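Local coordinates for protein beta-glucuronidase (uncultured Clostridium sp., PDB 6U7J) that hydrolyses beta-D-glucuronides as a family 2 glycoside hydrolase of gut bacteria, probably including estrogen glucuronides, whose cleavage would reactivate the hormone, at residues D209-V214 against V251-L256. Sequence-based numbering, arbitrary orientation.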
loop_
_atom_site.group_PDB
_atom_site.type_symbol
_atom_site.label_atom_id
_atom_site.label_comp_id
_atom_site.label_asym_id
_atom_site.label_seq_id
_atom_site.Cartn_x
_atom_site.Cartn_y
_atom_site.Cartn_z
ATOM N N ASP B 209 15.435 -52.192 16.781
ATOM C CA ASP B 209 16.421 -51.806 15.791
ATOM C C ASP B 209 15.816 -51.690 14.407
ATOM O O ASP B 209 15.279 -50.618 14.050
ATOM C CB ASP B 209 17.623 -52.761 15.789
ATOM C CG ASP B 209 18.819 -52.211 15.008
ATOM O OD1 ASP B 209 18.626 -51.576 13.942
ATOM O OD2 ASP B 209 19.960 -52.345 15.496
ATOM N N LYS B 210 15.887 -52.727 13.564
ATOM C CA LYS B 210 15.467 -52.603 12.177
ATOM C C LYS B 210 14.065 -53.145 11.909
ATOM O O LYS B 210 13.569 -53.006 10.778
ATOM C CB LYS B 210 16.499 -53.257 11.230
ATOM C CG LYS B 210 16.292 -52.931 9.718
ATOM C CD LYS B 210 16.253 -51.395 9.433
ATOM C CE LYS B 210 15.078 -50.948 8.533
ATOM N NZ LYS B 210 13.844 -50.655 9.317
ATOM N N ASP B 211 13.392 -53.725 12.887
ATOM C CA ASP B 211 12.065 -54.271 12.656
ATOM C C ASP B 211 10.995 -53.416 13.322
ATOM O O ASP B 211 11.218 -52.812 14.375
ATOM C CB ASP B 211 11.963 -55.706 13.166
ATOM C CG ASP B 211 13.048 -56.591 12.616
ATOM O OD1 ASP B 211 13.534 -57.453 13.376
ATOM O OD2 ASP B 211 13.420 -56.416 11.434
ATOM N N GLY B 212 9.822 -53.388 12.701
ATOM C CA GLY B 212 8.666 -52.711 13.259
ATOM C C GLY B 212 7.688 -53.700 13.867
ATOM O O GLY B 212 7.489 -54.794 13.339
ATOM N N MET B 213 7.092 -53.308 14.991
ATOM C CA MET B 213 6.027 -54.070 15.639
ATOM C C MET B 213 4.735 -53.259 15.538
ATOM O O MET B 213 4.542 -52.287 16.277
ATOM C CB MET B 213 6.369 -54.377 17.098
ATOM C CG MET B 213 7.203 -55.647 17.354
ATOM S SD MET B 213 6.757 -57.154 16.436
ATOM C CE MET B 213 4.994 -57.259 16.719
ATOM N N VAL B 214 3.843 -53.665 14.638
ATOM C CA VAL B 214 2.566 -52.985 14.452
ATOM C C VAL B 214 1.533 -53.643 15.361
ATOM O O VAL B 214 1.126 -54.784 15.129
ATOM C CB VAL B 214 2.111 -53.019 12.989
ATOM C CG1 VAL B 214 0.760 -52.317 12.849
ATOM C CG2 VAL B 214 3.143 -52.372 12.105
ATOM N N VAL B 251 7.011 -56.190 11.055
ATOM C CA VAL B 251 7.355 -55.565 9.785
ATOM C C VAL B 251 8.874 -55.487 9.762
ATOM O O VAL B 251 9.467 -54.563 10.335
ATOM C CB VAL B 251 6.718 -54.179 9.621
ATOM C CG1 VAL B 251 6.873 -53.677 8.190
ATOM C CG2 VAL B 251 5.253 -54.229 10.012
ATOM N N LYS B 252 9.514 -56.465 9.132
ATOM C CA LYS B 252 10.967 -56.518 9.149
ATOM C C LYS B 252 11.530 -55.514 8.153
ATOM O O LYS B 252 10.950 -55.268 7.092
ATOM C CB LYS B 252 11.462 -57.934 8.838
ATOM C CG LYS B 252 11.537 -58.860 10.068
ATOM C CD LYS B 252 12.970 -59.329 10.361
ATOM C CE LYS B 252 13.082 -60.022 11.728
ATOM N NZ LYS B 252 12.966 -61.515 11.672
ATOM N N ASP B 253 12.666 -54.922 8.513
ATOM C CA ASP B 253 13.295 -53.884 7.695
ATOM C C ASP B 253 12.299 -52.764 7.386
ATOM O O ASP B 253 12.164 -52.310 6.248
ATOM C CB ASP B 253 13.887 -54.480 6.412
ATOM C CG ASP B 253 14.962 -55.537 6.694
ATOM O OD1 ASP B 253 15.075 -56.503 5.905
ATOM O OD2 ASP B 253 15.691 -55.405 7.706
ATOM N N ALA B 254 11.598 -52.319 8.433
ATOM C CA ALA B 254 10.505 -51.360 8.292
ATOM C C ALA B 254 11.012 -49.997 7.830
ATOM O O ALA B 254 11.922 -49.425 8.435
ATOM C CB ALA B 254 9.768 -51.211 9.623
ATOM N N GLN B 255 10.417 -49.480 6.756
ATOM C CA GLN B 255 10.686 -48.116 6.316
ATOM C C GLN B 255 10.033 -47.143 7.288
ATOM O O GLN B 255 8.806 -47.108 7.411
ATOM C CB GLN B 255 10.160 -47.898 4.900
ATOM C CG GLN B 255 10.644 -48.915 3.884
ATOM C CD GLN B 255 12.112 -48.749 3.546
ATOM O OE1 GLN B 255 12.538 -47.699 3.062
ATOM N NE2 GLN B 255 12.897 -49.789 3.801
ATOM N N LEU B 256 10.850 -46.358 7.977
ATOM C CA LEU B 256 10.349 -45.519 9.050
ATOM C C LEU B 256 9.700 -44.259 8.496
ATOM O O LEU B 256 10.025 -43.787 7.401
ATOM C CB LEU B 256 11.482 -45.152 10.013
ATOM C CG LEU B 256 12.052 -46.319 10.836
ATOM C CD1 LEU B 256 13.063 -45.836 11.860
ATOM C CD2 LEU B 256 10.936 -47.092 11.516
#
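At one end of a sheet in the immunoglobulin-like beta-sandwich domain of this family 2 glycoside hydrolase, the first residues of strand 211-220 meet the end of strand 246-251 and the loop that leaves it. G212 and V251 form an antiparallel hydrogen-bonded pair: G212 N reaches V251 O at 2.7 Å in an almost straight bond (176°), while V251 N donates back to G212 O from within the plane of that carbonyl. Beyond this pair the chain turns through D253, whose backbone is in the left-handed region. A254 N then donates to K210 O at 3.1 Å, approaching nearly along the C=O axis.

K210 leaves its backbone with CG anti to N (chi1 -168°), and its chain bends at each later torsion. That curls the ammonium back to A254 O, where NZ is modelled only 2.4 Å away and above the carbonyl plane, a very short bond that suggests a strained or imprecisely placed lysine end. Near the root of the same chain, K210 CG rests against D253 OD2, the two side chains crossing at about a right angle.

D211 and K252 run side by side in the same direction. The carboxylate lies along the lysine methylenes, with D211 OD2 3.1 Å from K252 CD, whereas D211 OD1 and K252 NZ are 4.4 Å apart, too far for a salt bridge. D211 OD2 also takes a weak hydrogen bond from D253 N. On the buried side, V214 CG2 meets V251 CG2 at 3.5 Å, and the A254 methyl sits over G212 N.

Strand 211-220 is the middle of a three-stranded sheet, flanked by 198-208, where V203 touches V214, and by 246-251; Y265 of strand 265-271, in the four-stranded sheet, packs on V251 and A254.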